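Local coordinates for glycerol dehydratase (Clostridium butyricum, PDB 1R9D), which probably dehydrates glycerol without vitamin B12, acting as a lyase of the glycyl radical enzyme family, at residues E60-T65 with I216-R221; R50-L55 with V208-E213; K227-N232 with A240-I245. All coordinates share one frame; numbering follows the deposited sequence.

How the interactions relate
All three interactions use helix 197-230, taken at successive places along its length, and all lie well away from the centre of the chain. Interactions 1 and 2 hold the same pair of helices, 47-61 and 197-230, with centres about 14 Å apart. Interaction 2 is the buried one and meets through small and aliphatic side chains with no hydrogen bond across. Interaction 1, partly buried, lies where helix 47-61 ends, and an arginine binds a backbone carbonyl there. Interaction 3, also partly buried and about 37 Å from the centre of the chain, joins the far end of helix 197-230 to helix 236-252, pairing apolar packing with one lysine-asparagine bond at the surface.

Interaction 1 (E60-T65 with I216-R221); sequences ENIPIT and ITYVNR
Arg221 of helix 197-230 reaches across to the carbonyl of Ile62, making this a side-chain-to-backbone contact at the C-terminal end of helix 47-61, within the pyruvate formate lyase-like part of the chain. Ile62 is the first residue there to leave helical geometry. Arginine suits the place because its flat end carries several N-H groups and the helix end presents carbonyls. It grips Ile62 O end-on with two nitrogens: NH1 lies 2.9 Å from Ile62 O, in the carbonyl plane and on a lone pair, while NH2 approaches the same oxygen at 3.0 Å, tilted 35° from that plane. Neither bond is straight, as expected when two N-H groups converge on one acceptor. NH1 is also hydrogen-bonded to Leu59 O, so the group spans the last turn of the helix. A bend at chi3 (62°) turns NE from the otherwise extended line of the chain.

The guanidinium is sandwiched. Ile64 CG1 sits over the centre of one face, 3.2 Å from Arg221 NH2, and Glu60 O lies above the opposite face, offset toward its rim. Contacts on both faces probably limit its tilting, while its edge is turned to the carbonyl of Ile62. Ile64 then continues past the Tyr218 side chain in the opposite direction, its CD1 3.4 Å from Tyr218 CE1, whereas Ile62 CG2 meets the ring at its edge.

Tyrosine combines this apolar ring with a polar tip: OH is hydrogen-bonded to Tyr222 OH and donates to a water that in turn donates to Pro63 O. At the other end of the contact, Glu60, salt-bridged to Lys56, packs its aliphatic stem on Thr217, with Glu60 CG 4.3 Å from Thr217 CG2.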
ATOM      1  N   GLU A  60      18.154   2.698  20.289  1.00 32.74           N
ATOM      2  CA  GLU A  60      18.622   3.762  21.169  1.00 33.63           C
ATOM      3  C   GLU A  60      18.243   3.544  22.631  1.00 33.50           C
ATOM      4  O   GLU A  60      18.922   4.046  23.524  1.00 33.68           O
ATOM      5  CB  GLU A  60      18.073   5.123  20.711  1.00 34.62           C
ATOM      6  CG  GLU A  60      18.502   5.543  19.310  1.00 36.17           C
ATOM      7  CD  GLU A  60      17.927   6.889  18.891  1.00 38.24           C
ATOM      8  OE1 GLU A  60      16.732   7.144  19.163  1.00 39.84           O
ATOM      9  OE2 GLU A  60      18.665   7.688  18.278  1.00 37.85           O
ATOM     10  N   ASN A  61      17.186   2.774  22.881  1.00 33.13           N
ATOM     11  CA  ASN A  61      16.714   2.571  24.249  1.00 34.27           C
ATOM     12  C   ASN A  61      16.669   1.156  24.829  1.00 33.87           C
ATOM     13  O   ASN A  61      16.415   0.988  26.022  1.00 33.02           O
ATOM     14  CB  ASN A  61      15.331   3.204  24.378  1.00 34.96           C
ATOM     15  CG  ASN A  61      15.342   4.684  24.045  1.00 37.09           C
ATOM     16  OD1 ASN A  61      15.819   5.500  24.832  1.00 37.51           O
ATOM     17  ND2 ASN A  61      14.836   5.034  22.866  1.00 35.33           N
ATOM     18  N   ILE A  62      16.903   0.143  24.003  1.00 33.02           N
ATOM     19  CA  ILE A  62      16.870  -1.239  24.482  1.00 32.14           C
ATOM     20  C   ILE A  62      18.033  -1.477  25.453  1.00 31.87           C
ATOM     21  O   ILE A  62      19.139  -0.981  25.242  1.00 31.36           O
ATOM     22  CB  ILE A  62      16.986  -2.238  23.296  1.00 31.27           C
ATOM     23  CG1 ILE A  62      16.667  -3.665  23.756  1.00 32.37           C
ATOM     24  CG2 ILE A  62      18.377  -2.181  22.710  1.00 30.56           C
ATOM     25  CD1 ILE A  62      15.190  -3.940  23.978  1.00 31.41           C
ATOM     26  N   PRO A  63      17.793  -2.225  26.542  1.00 32.93           N
ATOM     27  CA  PRO A  63      18.875  -2.486  27.497  1.00 33.65           C
ATOM     28  C   PRO A  63      20.085  -3.125  26.821  1.00 34.88           C
ATOM     29  O   PRO A  63      19.941  -3.953  25.921  1.00 35.17           O
ATOM     30  CB  PRO A  63      18.220  -3.421  28.510  1.00 33.60           C
ATOM     31  CG  PRO A  63      16.815  -2.939  28.532  1.00 34.22           C
ATOM     32  CD  PRO A  63      16.513  -2.742  27.054  1.00 32.84           C
ATOM     33  N   ILE A  64      21.270  -2.723  27.262  1.00 35.48           N
ATOM     34  CA  ILE A  64      22.534  -3.222  26.735  1.00 37.15           C
ATOM     35  C   ILE A  64      23.172  -4.099  27.812  1.00 36.88           C
ATOM     36  O   ILE A  64      22.990  -3.846  29.002  1.00 36.28           O
ATOM     37  CB  ILE A  64      23.478  -2.034  26.401  1.00 38.18           C
ATOM     38  CG1 ILE A  64      22.861  -1.191  25.286  1.00 40.53           C
ATOM     39  CG2 ILE A  64      24.842  -2.532  25.979  1.00 40.65           C
ATOM     40  CD1 ILE A  64      22.548  -1.983  24.035  1.00 39.34           C
ATOM     41  N   THR A  65      23.901  -5.131  27.402  1.00 36.22           N
ATOM     42  CA  THR A  65      24.539  -6.020  28.368  1.00 36.11           C
ATOM     43  C   THR A  65      25.848  -6.619  27.876  1.00 35.56           C
ATOM     44  O   THR A  65      25.954  -7.075  26.737  1.00 34.65           O
ATOM     45  CB  THR A  65      23.623  -7.211  28.755  1.00 35.87           C
ATOM     46  OG1 THR A  65      22.394  -6.729  29.308  1.00 36.48           O
ATOM     47  CG2 THR A  65      24.318  -8.100  29.782  1.00 37.02           C
ATOM     48  N   ILE A 216      24.821   2.322  13.933  1.00 29.59           N
ATOM     49  CA  ILE A 216      26.048   2.978  14.374  1.00 31.05           C
ATOM     50  C   ILE A 216      25.905   3.422  15.829  1.00 31.83           C
ATOM     51  O   ILE A 216      26.825   3.254  16.632  1.00 33.07           O
ATOM     52  CB  ILE A 216      26.373   4.198  13.479  1.00 31.69           C
ATOM     53  CG1 ILE A 216      26.725   3.716  12.067  1.00 32.19           C
ATOM     54  CG2 ILE A 216      27.527   4.999  14.068  1.00 31.94           C
ATOM     55  CD1 ILE A 216      26.983   4.830  11.071  1.00 32.84           C
ATOM     56  N   THR A 217      24.742   3.970  16.165  1.00 32.23           N
ATOM     57  CA  THR A 217      24.460   4.421  17.524  1.00 32.97           C
ATOM     58  C   THR A 217      24.492   3.241  18.492  1.00 33.16           C
ATOM     59  O   THR A 217      25.037   3.338  19.596  1.00 32.19           O
ATOM     60  CB  THR A 217      23.066   5.085  17.612  1.00 33.73           C
ATOM     61  OG1 THR A 217      23.029   6.235  16.758  1.00 33.72           O
ATOM     62  CG2 THR A 217      22.758   5.508  19.044  1.00 34.71           C
ATOM     63  N   TYR A 218      23.901   2.127  18.066  1.00 32.45           N
ATOM     64  CA  TYR A 218      23.840   0.918  18.881  1.00 32.04           C
ATOM     65  C   TYR A 218      25.234   0.431  19.261  1.00 31.86           C
ATOM     66  O   TYR A 218      25.500   0.140  20.428  1.00 32.00           O
ATOM     67  CB  TYR A 218      23.100  -0.192  18.125  1.00 31.56           C
ATOM     68  CG  TYR A 218      22.817  -1.421  18.956  1.00 31.35           C
ATOM     69  CD1 TYR A 218      21.960  -1.359  20.055  1.00 30.28           C
ATOM     70  CD2 TYR A 218      23.412  -2.648  18.648  1.00 31.47           C
ATOM     71  CE1 TYR A 218      21.702  -2.485  20.831  1.00 30.66           C
ATOM     72  CE2 TYR A 218      23.161  -3.782  19.420  1.00 31.18           C
ATOM     73  CZ  TYR A 218      22.306  -3.692  20.510  1.00 31.26           C
ATOM     74  OH  TYR A 218      22.068  -4.802  21.290  1.00 30.77           O
ATOM     75  N   VAL A 219      26.120   0.345  18.273  1.00 30.98           N
ATOM     76  CA  VAL A 219      27.482  -0.117  18.508  1.00 31.53           C
ATOM     77  C   VAL A 219      28.226   0.824  19.456  1.00 32.08           C
ATOM     78  O   VAL A 219      28.997   0.381  20.310  1.00 31.69           O
ATOM     79  CB  VAL A 219      28.258  -0.232  17.185  1.00 31.00           C
ATOM     80  CG1 VAL A 219      29.679  -0.694  17.448  1.00 31.68           C
ATOM     81  CG2 VAL A 219      27.548  -1.215  16.254  1.00 31.37           C
ATOM     82  N   ASN A 220      27.988   2.122  19.307  1.00 32.17           N
ATOM     83  CA  ASN A 220      28.636   3.109  20.164  1.00 32.92           C
ATOM     84  C   ASN A 220      28.203   2.986  21.619  1.00 32.89           C
ATOM     85  O   ASN A 220      28.958   3.341  22.524  1.00 33.72           O
ATOM     86  CB  ASN A 220      28.363   4.518  19.638  1.00 32.84           C
ATOM     87  CG  ASN A 220      29.299   4.901  18.513  1.00 33.75           C
ATOM     88  OD1 ASN A 220      28.938   5.665  17.612  1.00 35.58           O
ATOM     89  ND2 ASN A 220      30.521   4.377  18.562  1.00 32.37           N
ATOM     90  N   ARG A 221      26.993   2.487  21.849  1.00 32.44           N
ATOM     91  CA  ARG A 221      26.508   2.308  23.211  1.00 33.48           C
ATOM     92  C   ARG A 221      27.327   1.222  23.907  1.00 33.95           C
ATOM     93  O   ARG A 221      27.554   1.290  25.116  1.00 34.25           O
ATOM     94  CB  ARG A 221      25.026   1.927  23.215  1.00 32.28           C
ATOM     95  CG  ARG A 221      24.093   3.049  22.770  1.00 32.24           C
ATOM     96  CD  ARG A 221      22.637   2.622  22.864  1.00 31.97           C
ATOM     97  NE  ARG A 221      22.250   2.315  24.237  1.00 31.20           N
ATOM     98  CZ  ARG A 221      21.215   1.548  24.569  1.00 32.01           C
ATOM     99  NH1 ARG A 221      20.458   1.004  23.623  1.00 30.83           N
ATOM    100  NH2 ARG A 221      20.940   1.316  25.845  1.00 32.02           N
TER
HETATM  101  O   HOH W   1      20.577   6.844  15.531  1.00 44.81           O
HETATM  102  O   HOH W   2      19.921  -5.320  23.367  1.00 43.80           O

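Interaction 2 (R50-L55 with V208-E213); sequences RRALAL and VIISCE
Ile210 packs against Ala52 and Leu53 where helices 47-61 and 197-230 run side by side, a nearly parallel helix pair in the pyruvate formate lyase-like region. The local axes differ in direction by 11° and approach to 8.5 Å, a spacing helped by the small residues Ala52 and Ser211, whose CA atoms are 5.3 Å apart.

Followed outward, Ile210 starts with CB, which lies 4.2 Å from Ala52 CB and so meets the other helix at its methyl group. The side chain then forks. CG2, anti to the backbone N, leads to the same alanine and rests 3.9 Å from Ala52 O. The other branch, through CG1, is anti to the carbonyl carbon (chi1 -68°), and with chi2 at 170° it extends to CD1, which meets Leu53 CD2 at 4.3 Å. A beta-branched residue thus serves two neighbours at once: one branch lies against the alanine, and the longer one meets a leucine whose CB points away but whose tip comes back to the contact.

On the next residue, the small Ser211 lies close beside Ala52. Its hydroxyl is hydrogen-bonded to Ser207 O one turn earlier, which gives a buried polar group a partner within its own helix, and no hydrogen bond joins 208-213 to 50-55. Pro520 and Phe521 of helix 520-524 touch Ser211 and Leu55 respectively. Leu55 CD2 lies 4.1 Å from Ser211 CB, while Ser211 OG itself lies 3.6 Å from Ala52 CB.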
ATOM      1  N   ARG A  50       7.986   4.024   9.217  1.00 27.12           N
ATOM      2  CA  ARG A  50       7.575   3.616  10.559  1.00 27.05           C
ATOM      3  C   ARG A  50       8.518   2.519  11.050  1.00 26.76           C
ATOM      4  O   ARG A  50       8.907   2.491  12.220  1.00 25.55           O
ATOM      5  CB  ARG A  50       6.139   3.087  10.553  1.00 28.04           C
ATOM      6  CG  ARG A  50       5.084   4.170  10.400  1.00 29.75           C
ATOM      7  CD  ARG A  50       4.057   4.085  11.524  1.00 33.10           C
ATOM      8  NE  ARG A  50       2.908   3.279  11.159  1.00 35.43           N
ATOM      9  CZ  ARG A  50       1.896   2.998  11.971  1.00 33.69           C
ATOM     10  NH1 ARG A  50       1.880   3.453  13.217  1.00 34.27           N
ATOM     11  NH2 ARG A  50       0.886   2.277  11.521  1.00 33.88           N
ATOM     12  N   ARG A  51       8.886   1.619  10.143  1.00 26.72           N
ATOM     13  CA  ARG A  51       9.788   0.521  10.475  1.00 26.91           C
ATOM     14  C   ARG A  51      11.195   1.036  10.793  1.00 26.57           C
ATOM     15  O   ARG A  51      11.860   0.530  11.697  1.00 26.32           O
ATOM     16  CB  ARG A  51       9.857  -0.480   9.314  1.00 26.39           C
ATOM     17  CG  ARG A  51       8.574  -1.279   9.065  1.00 28.41           C
ATOM     18  CD  ARG A  51       8.221  -2.172  10.254  1.00 29.64           C
ATOM     19  NE  ARG A  51       9.389  -2.915  10.724  1.00 28.81           N
ATOM     20  CZ  ARG A  51       9.365  -3.830  11.688  1.00 29.48           C
ATOM     21  NH1 ARG A  51       8.226  -4.133  12.298  1.00 27.65           N
ATOM     22  NH2 ARG A  51      10.491  -4.424  12.058  1.00 29.51           N
ATOM     23  N   ALA A  52      11.654   2.034  10.040  1.00 25.88           N
ATOM     24  CA  ALA A  52      12.983   2.596  10.265  1.00 26.15           C
ATOM     25  C   ALA A  52      13.037   3.344  11.598  1.00 26.64           C
ATOM     26  O   ALA A  52      13.969   3.162  12.383  1.00 26.19           O
ATOM     27  CB  ALA A  52      13.358   3.537   9.122  1.00 26.15           C
ATOM     28  N   LEU A  53      12.032   4.178  11.848  1.00 27.01           N
ATOM     29  CA  LEU A  53      11.968   4.957  13.087  1.00 27.23           C
ATOM     30  C   LEU A  53      11.783   4.066  14.313  1.00 27.97           C
ATOM     31  O   LEU A  53      12.232   4.407  15.409  1.00 26.91           O
ATOM     32  CB  LEU A  53      10.830   5.979  13.002  1.00 27.07           C
ATOM     33  CG  LEU A  53      11.031   7.056  11.932  1.00 28.05           C
ATOM     34  CD1 LEU A  53       9.743   7.825  11.711  1.00 28.28           C
ATOM     35  CD2 LEU A  53      12.157   7.991  12.359  1.00 29.07           C
ATOM     36  N   ALA A  54      11.122   2.926  14.129  1.00 27.60           N
ATOM     37  CA  ALA A  54      10.906   1.990  15.226  1.00 27.19           C
ATOM     38  C   ALA A  54      12.230   1.315  15.572  1.00 27.25           C
ATOM     39  O   ALA A  54      12.584   1.187  16.746  1.00 26.46           O
ATOM     40  CB  ALA A  54       9.864   0.946  14.837  1.00 27.49           C
ATOM     41  N   LEU A  55      12.966   0.877  14.552  1.00 27.63           N
ATOM     42  CA  LEU A  55      14.255   0.241  14.793  1.00 27.41           C
ATOM     43  C   LEU A  55      15.161   1.244  15.510  1.00 28.21           C
ATOM     44  O   LEU A  55      15.883   0.890  16.438  1.00 27.48           O
ATOM     45  CB  LEU A  55      14.898  -0.210  13.472  1.00 26.85           C
ATOM     46  CG  LEU A  55      16.281  -0.863  13.594  1.00 26.94           C
ATOM     47  CD1 LEU A  55      16.196  -2.070  14.518  1.00 27.88           C
ATOM     48  CD2 LEU A  55      16.791  -1.287  12.226  1.00 27.86           C
ATOM     49  N   VAL A 208      16.577   3.460   4.883  1.00 26.01           N
ATOM     50  CA  VAL A 208      17.795   2.663   4.983  1.00 26.02           C
ATOM     51  C   VAL A 208      18.842   3.474   5.749  1.00 26.80           C
ATOM     52  O   VAL A 208      19.569   2.943   6.585  1.00 25.85           O
ATOM     53  CB  VAL A 208      18.370   2.330   3.589  1.00 25.87           C
ATOM     54  CG1 VAL A 208      19.797   1.812   3.719  1.00 25.76           C
ATOM     55  CG2 VAL A 208      17.490   1.289   2.898  1.00 26.71           C
ATOM     56  N   ILE A 209      18.913   4.768   5.445  1.00 25.97           N
ATOM     57  CA  ILE A 209      19.876   5.653   6.092  1.00 27.37           C
ATOM     58  C   ILE A 209      19.607   5.769   7.590  1.00 27.45           C
ATOM     59  O   ILE A 209      20.528   5.646   8.402  1.00 28.53           O
ATOM     60  CB  ILE A 209      19.854   7.052   5.433  1.00 27.79           C
ATOM     61  CG1 ILE A 209      20.334   6.930   3.984  1.00 28.56           C
ATOM     62  CG2 ILE A 209      20.740   8.021   6.216  1.00 29.20           C
ATOM     63  CD1 ILE A 209      20.234   8.206   3.175  1.00 29.93           C
ATOM     64  N   ILE A 210      18.348   5.996   7.947  1.00 26.91           N
ATOM     65  CA  ILE A 210      17.955   6.106   9.347  1.00 28.08           C
ATOM     66  C   ILE A 210      18.300   4.811  10.083  1.00 28.69           C
ATOM     67  O   ILE A 210      18.826   4.835  11.202  1.00 27.96           O
ATOM     68  CB  ILE A 210      16.438   6.371   9.471  1.00 27.97           C
ATOM     69  CG1 ILE A 210      16.115   7.774   8.944  1.00 28.63           C
ATOM     70  CG2 ILE A 210      15.988   6.218  10.923  1.00 30.56           C
ATOM     71  CD1 ILE A 210      14.634   8.056   8.799  1.00 29.72           C
ATOM     72  N   SER A 211      18.011   3.679   9.445  1.00 27.62           N
ATOM     73  CA  SER A 211      18.271   2.374  10.045  1.00 28.86           C
ATOM     74  C   SER A 211      19.751   2.113  10.294  1.00 29.00           C
ATOM     75  O   SER A 211      20.135   1.631  11.366  1.00 30.34           O
ATOM     76  CB  SER A 211      17.694   1.263   9.160  1.00 28.36           C
ATOM     77  OG  SER A 211      16.287   1.381   9.066  1.00 27.58           O
ATOM     78  N   CYS A 212      20.583   2.419   9.306  1.00 29.08           N
ATOM     79  CA  CYS A 212      22.017   2.208   9.446  1.00 29.46           C
ATOM     80  C   CYS A 212      22.637   3.187  10.443  1.00 30.45           C
ATOM     81  O   CYS A 212      23.607   2.854  11.130  1.00 30.03           O
ATOM     82  CB  CYS A 212      22.703   2.316   8.083  1.00 29.76           C
ATOM     83  SG  CYS A 212      22.370   0.881   7.002  1.00 31.96           S
ATOM     84  N   GLU A 213      22.079   4.391  10.527  1.00 30.51           N
ATOM     85  CA  GLU A 213      22.592   5.375  11.472  1.00 31.81           C
ATOM     86  C   GLU A 213      22.268   4.891  12.880  1.00 31.04           C
ATOM     87  O   GLU A 213      23.031   5.124  13.818  1.00 31.00           O
ATOM     88  CB  GLU A 213      21.966   6.752  11.218  1.00 32.80           C
ATOM     89  CG  GLU A 213      22.293   7.315   9.843  1.00 37.19           C
ATOM     90  CD  GLU A 213      21.747   8.712   9.614  1.00 39.48           C
ATOM     91  OE1 GLU A 213      20.570   8.967   9.962  1.00 40.84           O
ATOM     92  OE2 GLU A 213      22.494   9.554   9.068  1.00 41.98           O
TER

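Interaction 3 (K227-N232 with A240-I245); sequences KEIADN and AELNEI
Lys227 and Asn243 cross at about a right angle, and so do Ile229 and Leu242; these two crossings carry the contact of a helical hairpin, in which a short connection turns the chain from the C-terminal part of helix 197-230 into helix 236-252.

In the polar crossing, the lysine CB points away from helix 236-252, and a bend at chi2 (-70°) puts CD on a course back toward it. From there the chain runs extended over Asn243 OD1, with CD 3.1 Å from that oxygen, and NZ donates to Asn243 OD1 at 2.8 Å. The ammonium stands above the amide plane, 52° out of it, with a C=O...N angle of 121°. A long flexible side chain with a charged tip suits this exposed edge, and the amide oxygen gives it a neutral acceptor. The ammonium would be expected to polarise that carbonyl.

The apolar crossing lies deeper. Ile229 CG2 presses on Leu242 CD1 at 3.4 Å, tighter than usual van der Waals contact. Between the two crossings, Ala230 directs its CB at the partner helix, 3.6 Å from Leu242 CB and 3.8 Å from Asn243 OD1. A methyl is short enough for the CA atoms of Ala230 and Leu242 to come within 5.3 Å, while the leucine has the length to pass alongside and reach the isoleucine.

Around the hairpin, Leu242 also touches Thr233 in the connection, and Ile229 packs on Ile66 in a loop after helix 47-61. On helix 236-252, Glu241 forms salt bridges with Arg238 one turn earlier and with Arg12 of helix 11-22, tying that helix to the hairpin.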
ATOM      1  N   LYS A 227      34.062   0.767  28.345  1.00 41.85           N
ATOM      2  CA  LYS A 227      34.942   1.650  29.119  1.00 42.76           C
ATOM      3  C   LYS A 227      34.435   1.794  30.548  1.00 43.04           C
ATOM      4  O   LYS A 227      35.209   1.773  31.505  1.00 43.40           O
ATOM      5  CB  LYS A 227      35.009   3.036  28.473  1.00 43.75           C
ATOM      6  CG  LYS A 227      35.982   3.153  27.314  1.00 45.90           C
ATOM      7  CD  LYS A 227      37.427   3.068  27.793  1.00 47.67           C
ATOM      8  CE  LYS A 227      38.402   3.285  26.642  1.00 48.50           C
ATOM      9  NZ  LYS A 227      39.827   3.176  27.064  1.00 49.27           N
ATOM     10  N   GLU A 228      33.124   1.951  30.673  1.00 42.88           N
ATOM     11  CA  GLU A 228      32.456   2.099  31.957  1.00 42.89           C
ATOM     12  C   GLU A 228      32.740   0.909  32.876  1.00 42.04           C
ATOM     13  O   GLU A 228      32.972   1.075  34.077  1.00 40.69           O
ATOM     14  CB  GLU A 228      30.954   2.249  31.704  1.00 45.18           C
ATOM     15  CG  GLU A 228      30.056   2.168  32.920  1.00 48.09           C
ATOM     16  CD  GLU A 228      28.588   2.321  32.546  1.00 50.03           C
ATOM     17  OE1 GLU A 228      27.717   2.076  33.409  1.00 51.17           O
ATOM     18  OE2 GLU A 228      28.308   2.694  31.384  1.00 50.45           O
ATOM     19  N   ILE A 229      32.718  -0.292  32.307  1.00 40.47           N
ATOM     20  CA  ILE A 229      32.984  -1.502  33.074  1.00 39.23           C
ATOM     21  C   ILE A 229      34.479  -1.611  33.366  1.00 39.22           C
ATOM     22  O   ILE A 229      34.878  -1.983  34.472  1.00 38.93           O
ATOM     23  CB  ILE A 229      32.524  -2.765  32.302  1.00 38.78           C
ATOM     24  CG1 ILE A 229      31.002  -2.750  32.140  1.00 38.31           C
ATOM     25  CG2 ILE A 229      32.955  -4.018  33.045  1.00 38.24           C
ATOM     26  CD1 ILE A 229      30.454  -3.921  31.329  1.00 38.77           C
ATOM     27  N   ALA A 230      35.297  -1.273  32.373  1.00 38.93           N
ATOM     28  CA  ALA A 230      36.750  -1.330  32.507  1.00 40.04           C
ATOM     29  C   ALA A 230      37.243  -0.460  33.658  1.00 41.35           C
ATOM     30  O   ALA A 230      38.104  -0.873  34.437  1.00 41.30           O
ATOM     31  CB  ALA A 230      37.411  -0.887  31.208  1.00 39.90           C
ATOM     32  N   ASP A 231      36.695   0.746  33.755  1.00 42.09           N
ATOM     33  CA  ASP A 231      37.082   1.676  34.809  1.00 43.54           C
ATOM     34  C   ASP A 231      36.696   1.155  36.189  1.00 43.74           C
ATOM     35  O   ASP A 231      37.166   1.667  37.207  1.00 44.32           O
ATOM     36  CB  ASP A 231      36.440   3.043  34.561  1.00 44.67           C
ATOM     37  CG  ASP A 231      37.058   3.773  33.379  1.00 46.06           C
ATOM     38  OD1 ASP A 231      36.485   4.795  32.945  1.00 47.81           O
ATOM     39  OD2 ASP A 231      38.121   3.335  32.887  1.00 46.46           O
ATOM     40  N   ASN A 232      35.850   0.129  36.218  1.00 42.95           N
ATOM     41  CA  ASN A 232      35.407  -0.467  37.473  1.00 42.45           C
ATOM     42  C   ASN A 232      35.869  -1.921  37.568  1.00 41.65           C
ATOM     43  O   ASN A 232      35.203  -2.759  38.174  1.00 41.62           O
ATOM     44  CB  ASN A 232      33.879  -0.379  37.578  1.00 43.28           C
ATOM     45  CG  ASN A 232      33.346  -0.903  38.901  1.00 44.04           C
ATOM     46  OD1 ASN A 232      33.932  -0.667  39.958  1.00 45.50           O
ATOM     47  ND2 ASN A 232      32.221  -1.604  38.849  1.00 44.63           N
ATOM     48  N   ALA A 240      42.216  -4.604  30.524  1.00 35.24           N
ATOM     49  CA  ALA A 240      42.804  -4.363  29.212  1.00 35.30           C
ATOM     50  C   ALA A 240      41.890  -4.906  28.114  1.00 35.45           C
ATOM     51  O   ALA A 240      41.787  -4.322  27.034  1.00 35.53           O
ATOM     52  CB  ALA A 240      44.174  -5.020  29.122  1.00 35.74           C
ATOM     53  N   GLU A 241      41.234  -6.027  28.398  1.00 35.53           N
ATOM     54  CA  GLU A 241      40.316  -6.644  27.439  1.00 35.99           C
ATOM     55  C   GLU A 241      39.134  -5.714  27.175  1.00 36.10           C
ATOM     56  O   GLU A 241      38.785  -5.452  26.026  1.00 36.14           O
ATOM     57  CB  GLU A 241      39.804  -7.985  27.980  1.00 35.26           C
ATOM     58  CG  GLU A 241      40.779  -9.147  27.813  1.00 35.38           C
ATOM     59  CD  GLU A 241      40.357 -10.396  28.573  1.00 35.32           C
ATOM     60  OE1 GLU A 241      39.154 -10.551  28.876  1.00 34.49           O
ATOM     61  OE2 GLU A 241      41.237 -11.238  28.858  1.00 36.35           O
ATOM     62  N   LEU A 242      38.523  -5.219  28.247  1.00 36.11           N
ATOM     63  CA  LEU A 242      37.379  -4.322  28.130  1.00 36.50           C
ATOM     64  C   LEU A 242      37.731  -3.027  27.406  1.00 37.28           C
ATOM     65  O   LEU A 242      36.901  -2.468  26.690  1.00 36.76           O
ATOM     66  CB  LEU A 242      36.815  -4.017  29.516  1.00 36.79           C
ATOM     67  CG  LEU A 242      36.116  -5.213  30.162  1.00 37.09           C
ATOM     68  CD1 LEU A 242      35.951  -4.991  31.652  1.00 37.09           C
ATOM     69  CD2 LEU A 242      34.771  -5.423  29.486  1.00 37.76           C
ATOM     70  N   ASN A 243      38.959  -2.547  27.592  1.00 37.48           N
ATOM     71  CA  ASN A 243      39.389  -1.328  26.920  1.00 37.72           C
ATOM     72  C   ASN A 243      39.598  -1.590  25.437  1.00 37.36           C
ATOM     73  O   ASN A 243      39.406  -0.703  24.606  1.00 36.98           O
ATOM     74  CB  ASN A 243      40.685  -0.785  27.528  1.00 38.46           C
ATOM     75  CG  ASN A 243      40.433   0.084  28.741  1.00 39.54           C
ATOM     76  OD1 ASN A 243      39.564   0.958  28.719  1.00 40.12           O
ATOM     77  ND2 ASN A 243      41.196  -0.142  29.804  1.00 39.81           N
ATOM     78  N   GLU A 244      40.000  -2.813  25.107  1.00 37.53           N
ATOM     79  CA  GLU A 244      40.217  -3.166  23.713  1.00 37.59           C
ATOM     80  C   GLU A 244      38.864  -3.307  23.018  1.00 36.82           C
ATOM     81  O   GLU A 244      38.722  -2.975  21.842  1.00 36.33           O
ATOM     82  CB  GLU A 244      41.009  -4.472  23.600  1.00 39.24           C
ATOM     83  CG  GLU A 244      41.262  -4.904  22.162  1.00 41.58           C
ATOM     84  CD  GLU A 244      42.121  -3.918  21.387  1.00 43.38           C
ATOM     85  OE1 GLU A 244      42.239  -2.748  21.815  1.00 44.53           O
ATOM     86  OE2 GLU A 244      42.673  -4.310  20.336  1.00 44.69           O
ATOM     87  N   ILE A 245      37.873  -3.795  23.757  1.00 35.56           N
ATOM     88  CA  ILE A 245      36.525  -3.954  23.224  1.00 35.05           C
ATOM     89  C   ILE A 245      35.964  -2.567  22.925  1.00 34.80           C
ATOM     90  O   ILE A 245      35.379  -2.333  21.869  1.00 33.38           O
ATOM     91  CB  ILE A 245      35.603  -4.672  24.244  1.00 34.60           C
ATOM     92  CG1 ILE A 245      36.045  -6.129  24.403  1.00 34.38           C
ATOM     93  CG2 ILE A 245      34.154  -4.595  23.796  1.00 35.01           C
ATOM     94  CD1 ILE A 245      35.289  -6.884  25.476  1.00 34.05           C
TER